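Long-range contacts in computational Design of Enzyme (Synthetic construct, PDB 3TP4), which is a computationally designed enzyme, built on what is probably a glycosyl hydrolase family 26 barrel and probably meant to carry an activated serine in a catalytic triad: residues 377-382 and 392-397; 445-450 and 462-467. All blocks are in the same frame, centred on the assembly; numbering follows the deposited sequence.

Both contacts are antiparallel strand pairings in the C-terminal Ig-like domain, and their centres lie about 10 Å apart. Contact 1 is the more buried: it joins the outermost strand 374-379 to strand 391-398 on the side where helix 190-207 of the barrel packs. Contact 2, partly buried, lies near the C-terminus in the hairpin of 446-453 and 456-466, with exposed residues among those that touch. Pairing in contact 1 is shifted in register by a bulge and reinforced by a hydrogen bond between Ser-379 and the side chain of Arg-394; in contact 2 regular backbone bonds dominate. The two meet directly, with Asn-462 ND2 hydrogen-bonded to Pro-380 O and Asp-382 OD2 to Glu-463 N.

Contact 1 of 2, residues 377-382 and 392-397; sequences IASPAD and TVRVRV
A classic beta bulge shapes this antiparallel pair in the Ig-like domain: Ala-378 and Ser-379 together face Arg-394. Arg-394 O receives two weak hydrogen bonds, from Ala-378 N at a poor angle and from Ser-379 N nearly straight but 3.3 Å away; Arg-394 N makes the shorter, stronger bond to Ser-379 O, 2.7 Å, in the carbonyl plane. On the Ser-379 side of the sheet, Arg-394 starts with CG beside its backbone N (chi1 -66°); the extended chain carries CB, CG and CD past Ser-379 OG, and the turn at the end (chi4 86°) brings NH1 back to that oxygen. That hydroxyl sits in the crowded position between N and carbonyl carbon (chi1 66°). Ser-379 OG accepts from Arg-394 NH1 at 3.0 Å, near the guanidinium plane, and donates to Thr-392 O. Thr-392 CG2 lies 4.0 Å above the guanidinium, over its centre; Trp-428 and Pro-136 also touch the arginine. An alanine in place of Arg-394 removes everything beyond CB and would probably leave Ser-379 OG and Thr-392 CG2 less firmly held. On the other face, where Ile-377 and Val-395 cross obliquely, Ile-377 CG1 meets Val-395 CG2 at 4.1 Å.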
loop_
_atom_site.group_PDB
_atom_site.type_symbol
_atom_site.label_atom_id
_atom_site.label_comp_id
_atom_site.label_asym_id
_atom_site.label_seq_id
_atom_site.Cartn_x
_atom_site.Cartn_y
_atom_site.Cartn_z
ATOM N N ILE A 377 -3.031 9.046 -18.801
ATOM C CA ILE A 377 -1.860 9.166 -19.658
ATOM C C ILE A 377 -0.627 8.727 -18.881
ATOM O O ILE A 377 -0.156 9.447 -18.006
ATOM C CB ILE A 377 -1.676 10.630 -20.140
ATOM C CG1 ILE A 377 -2.885 11.062 -20.982
ATOM C CG2 ILE A 377 -0.372 10.762 -20.932
ATOM C CD1 ILE A 377 -3.055 12.613 -21.145
ATOM N N ALA A 378 -0.121 7.537 -19.192
ATOM C CA ALA A 378 1.028 6.978 -18.481
ATOM C C ALA A 378 2.310 7.712 -18.837
ATOM O O ALA A 378 3.242 7.766 -18.033
ATOM C CB ALA A 378 1.183 5.488 -18.799
ATOM N N SER A 379 2.370 8.230 -20.062
ATOM C CA SER A 379 3.488 9.075 -20.462
ATOM C C SER A 379 3.078 10.019 -21.576
ATOM O O SER A 379 2.427 9.613 -22.546
ATOM C CB SER A 379 4.710 8.231 -20.863
ATOM O OG SER A 379 4.457 7.477 -22.027
ATOM N N PRO A 380 3.442 11.302 -21.437
ATOM C CA PRO A 380 4.187 11.837 -20.293
ATOM C C PRO A 380 3.271 12.055 -19.086
ATOM O O PRO A 380 2.160 12.551 -19.248
ATOM C CB PRO A 380 4.701 13.183 -20.822
ATOM C CG PRO A 380 3.706 13.589 -21.834
ATOM C CD PRO A 380 3.207 12.323 -22.473
ATOM N N ALA A 381 3.743 11.694 -17.899
ATOM C CA ALA A 381 2.940 11.805 -16.681
ATOM C C ALA A 381 2.610 13.268 -16.372
ATOM O O ALA A 381 3.345 14.167 -16.767
ATOM C CB ALA A 381 3.672 11.182 -15.526
ATOM N N ASP A 382 1.518 13.497 -15.647
ATOM C CA ASP A 382 1.114 14.850 -15.290
ATOM C C ASP A 382 2.238 15.527 -14.506
ATOM O O ASP A 382 2.770 14.965 -13.557
ATOM C CB ASP A 382 -0.190 14.838 -14.478
ATOM C CG ASP A 382 -0.784 16.244 -14.287
ATOM O OD1 ASP A 382 -1.255 16.563 -13.177
ATOM O OD2 ASP A 382 -0.793 17.027 -15.254
ATOM N N THR A 392 7.302 9.161 -26.639
ATOM C CA THR A 392 6.145 8.312 -26.885
ATOM C C THR A 392 5.028 8.661 -25.917
ATOM O O THR A 392 5.241 8.654 -24.711
ATOM C CB THR A 392 6.507 6.835 -26.707
ATOM O OG1 THR A 392 7.599 6.521 -27.568
ATOM C CG2 THR A 392 5.324 5.946 -27.055
ATOM N N VAL A 393 3.851 8.980 -26.452
ATOM C CA VAL A 393 2.665 9.166 -25.628
ATOM C C VAL A 393 2.031 7.800 -25.400
ATOM O O VAL A 393 1.814 7.036 -26.350
ATOM C CB VAL A 393 1.624 10.079 -26.299
ATOM C CG1 VAL A 393 0.382 10.168 -25.436
ATOM C CG2 VAL A 393 2.193 11.481 -26.556
ATOM N N ARG A 394 1.757 7.481 -24.141
ATOM C CA ARG A 394 1.109 6.215 -23.809
ATOM C C ARG A 394 -0.153 6.512 -23.029
ATOM O O ARG A 394 -0.108 7.186 -22.005
ATOM C CB ARG A 394 2.027 5.343 -22.943
ATOM C CG ARG A 394 3.291 4.863 -23.654
ATOM C CD ARG A 394 4.243 4.152 -22.668
ATOM N NE ARG A 394 5.452 3.684 -23.343
ATOM C CZ ARG A 394 6.534 4.434 -23.546
ATOM N NH1 ARG A 394 6.574 5.689 -23.111
ATOM N NH2 ARG A 394 7.580 3.927 -24.184
ATOM N N VAL A 395 -1.276 6.003 -23.514
ATOM C CA VAL A 395 -2.533 6.125 -22.803
ATOM C C VAL A 395 -3.076 4.743 -22.441
ATOM O O VAL A 395 -3.133 3.833 -23.284
ATOM C CB VAL A 395 -3.590 6.865 -23.649
ATOM C CG1 VAL A 395 -4.923 6.917 -22.893
ATOM C CG2 VAL A 395 -3.101 8.290 -24.007
ATOM N N ARG A 396 -3.465 4.599 -21.181
ATOM C CA ARG A 396 -4.136 3.399 -20.689
ATOM C C ARG A 396 -5.644 3.678 -20.583
ATOM O O ARG A 396 -6.072 4.615 -19.907
ATOM C CB ARG A 396 -3.558 3.000 -19.326
ATOM C CG ARG A 396 -4.263 1.845 -18.608
ATOM C CD ARG A 396 -4.401 0.624 -19.481
ATOM N NE ARG A 396 -5.085 -0.471 -18.792
ATOM C CZ ARG A 396 -5.346 -1.654 -19.342
ATOM N NH1 ARG A 396 -4.991 -1.908 -20.602
ATOM N NH2 ARG A 396 -5.967 -2.587 -18.638
ATOM N N VAL A 397 -6.443 2.876 -21.270
ATOM C CA VAL A 397 -7.885 2.916 -21.064
ATOM C C VAL A 397 -8.296 1.555 -20.535
ATOM O O VAL A 397 -8.147 0.546 -21.230
ATOM C CB VAL A 397 -8.646 3.188 -22.370
ATOM C CG1 VAL A 397 -10.112 3.473 -22.065
ATOM C CG2 VAL A 397 -8.012 4.345 -23.123
#

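Contact 2 of 2, residues 445-450 and 462-467; sequences YTVTAT and NEVAAA
Three backbone hydrogen bonds hold these antiparallel arms of a beta hairpin: N and O of Val-447 pair with O and N of Asn-462 at 2.7 and 2.8 Å, and Val-464 N reaches Tyr-445 O at 2.6 Å. The bond from Val-447 N runs almost along the C=O axis of Asn-462, whereas the other two lie in their carbonyl planes. Within this Ig-like domain, Val-447 and Val-464 cross obliquely, CG2 against CG2 at 4.0 Å. Val-447 CG2 lies beside its own backbone N, but Val-464 CG2 takes the crowded place between N and carbonyl carbon. Pro-380 also packs on Val-464, and Val-407 on Val-447. Asn-462 turns its amide away from Val-447, and ND2 donates to Pro-380 O. Thr-446 and Glu-463 form the intervening non-hydrogen-bonded pair and lie side by side, pointing the same way; Thr-446 CG2 comes within 4.1 Å of Glu-463 OE2. At the pairing's end, the CB of Tyr-445 points away overall, and the chi1 of -123°, off the staggered positions, lays one ring face over Val-464 O. Val-464 O lies 3.5 Å above that face, offset toward the rim, with Tyr-445 CG the nearest ring atom.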
loop_
_atom_site.group_PDB
_atom_site.type_symbol
_atom_site.label_atom_id
_atom_site.label_comp_id
_atom_site.label_asym_id
_atom_site.label_seq_id
_atom_site.Cartn_x
_atom_site.Cartn_y
_atom_site.Cartn_z
ATOM N N TYR A 445 2.275 21.379 -23.793
ATOM C CA TYR A 445 1.992 21.802 -22.423
ATOM C C TYR A 445 0.760 21.137 -21.799
ATOM O O TYR A 445 0.868 20.548 -20.739
ATOM C CB TYR A 445 1.886 23.322 -22.348
ATOM C CG TYR A 445 2.844 23.943 -21.367
ATOM C CD1 TYR A 445 4.135 24.281 -21.749
ATOM C CD2 TYR A 445 2.457 24.191 -20.056
ATOM C CE1 TYR A 445 5.010 24.848 -20.860
ATOM C CE2 TYR A 445 3.324 24.756 -19.157
ATOM C CZ TYR A 445 4.600 25.085 -19.564
ATOM O OH TYR A 445 5.472 25.651 -18.665
ATOM N N THR A 446 -0.401 21.227 -22.442
ATOM C CA THR A 446 -1.532 20.394 -22.020
ATOM C C THR A 446 -1.765 19.259 -23.021
ATOM O O THR A 446 -1.841 19.475 -24.231
ATOM C CB THR A 446 -2.840 21.192 -21.807
ATOM O OG1 THR A 446 -3.360 21.613 -23.070
ATOM C CG2 THR A 446 -2.596 22.407 -20.917
ATOM N N VAL A 447 -1.864 18.047 -22.497
ATOM C CA VAL A 447 -1.995 16.843 -23.310
ATOM C C VAL A 447 -3.305 16.150 -22.931
ATOM O O VAL A 447 -3.437 15.634 -21.823
ATOM C CB VAL A 447 -0.811 15.894 -23.053
ATOM C CG1 VAL A 447 -0.932 14.625 -23.906
ATOM C CG2 VAL A 447 0.499 16.605 -23.334
ATOM N N THR A 448 -4.277 16.174 -23.838
ATOM C CA THR A 448 -5.609 15.669 -23.534
ATOM C C THR A 448 -5.933 14.431 -24.358
ATOM O O THR A 448 -5.976 14.492 -25.587
ATOM C CB THR A 448 -6.687 16.737 -23.795
ATOM O OG1 THR A 448 -6.437 17.867 -22.958
ATOM C CG2 THR A 448 -8.075 16.185 -23.499
ATOM N N ALA A 449 -6.138 13.311 -23.666
ATOM C CA ALA A 449 -6.508 12.057 -24.306
ATOM C C ALA A 449 -8.015 11.902 -24.332
ATOM O O ALA A 449 -8.683 12.078 -23.306
ATOM C CB ALA A 449 -5.880 10.882 -23.576
ATOM N N THR A 450 -8.546 11.555 -25.498
ATOM C CA THR A 450 -9.969 11.316 -25.630
ATOM C C THR A 450 -10.200 9.924 -26.200
ATOM O O THR A 450 -9.870 9.641 -27.361
ATOM C CB THR A 450 -10.617 12.384 -26.521
ATOM O OG1 THR A 450 -10.340 13.679 -25.974
ATOM C CG2 THR A 450 -12.130 12.180 -26.625
ATOM N N ASN A 462 -3.246 15.859 -19.010
ATOM C CA ASN A 462 -1.996 16.020 -18.282
ATOM C C ASN A 462 -1.339 17.339 -18.666
ATOM O O ASN A 462 -1.344 17.732 -19.837
ATOM C CB ASN A 462 -1.013 14.875 -18.575
ATOM C CG ASN A 462 -1.374 13.593 -17.865
ATOM O OD1 ASN A 462 -2.448 13.477 -17.263
ATOM N ND2 ASN A 462 -0.481 12.604 -17.947
ATOM N N GLU A 463 -0.755 18.011 -17.685
ATOM C CA GLU A 463 -0.028 19.250 -17.942
ATOM C C GLU A 463 1.468 18.989 -17.817
ATOM O O GLU A 463 1.944 18.570 -16.769
ATOM C CB GLU A 463 -0.481 20.341 -16.968
ATOM C CG GLU A 463 -0.146 21.747 -17.425
ATOM C CD GLU A 463 -1.089 22.786 -16.847
ATOM O OE1 GLU A 463 -1.805 22.474 -15.869
ATOM O OE2 GLU A 463 -1.117 23.914 -17.380
ATOM N N VAL A 464 2.212 19.206 -18.895
ATOM C CA VAL A 464 3.629 18.851 -18.893
ATOM C C VAL A 464 4.517 19.966 -19.442
ATOM O O VAL A 464 4.040 20.905 -20.063
ATOM C CB VAL A 464 3.890 17.564 -19.711
ATOM C CG1 VAL A 464 2.984 16.420 -19.239
ATOM C CG2 VAL A 464 3.675 17.827 -21.171
ATOM N N ALA A 465 5.818 19.858 -19.214
ATOM C CA ALA A 465 6.743 20.855 -19.738
ATOM C C ALA A 465 7.643 20.219 -20.777
ATOM O O ALA A 465 7.935 19.031 -20.699
ATOM C CB ALA A 465 7.566 21.454 -18.613
ATOM N N ALA A 466 8.069 21.000 -21.766
ATOM C CA ALA A 466 9.065 20.514 -22.715
ATOM C C ALA A 466 10.383 21.242 -22.506
ATOM O O ALA A 466 10.404 22.453 -22.292
ATOM C CB ALA A 466 8.586 20.674 -24.147
ATOM N N ALA A 467 11.480 20.493 -22.560
ATOM C CA ALA A 467 12.805 21.064 -22.366
ATOM C C ALA A 467 13.160 22.024 -23.499
ATOM O O ALA A 467 12.572 23.098 -23.638
ATOM C CB ALA A 467 13.846 19.960 -22.248
#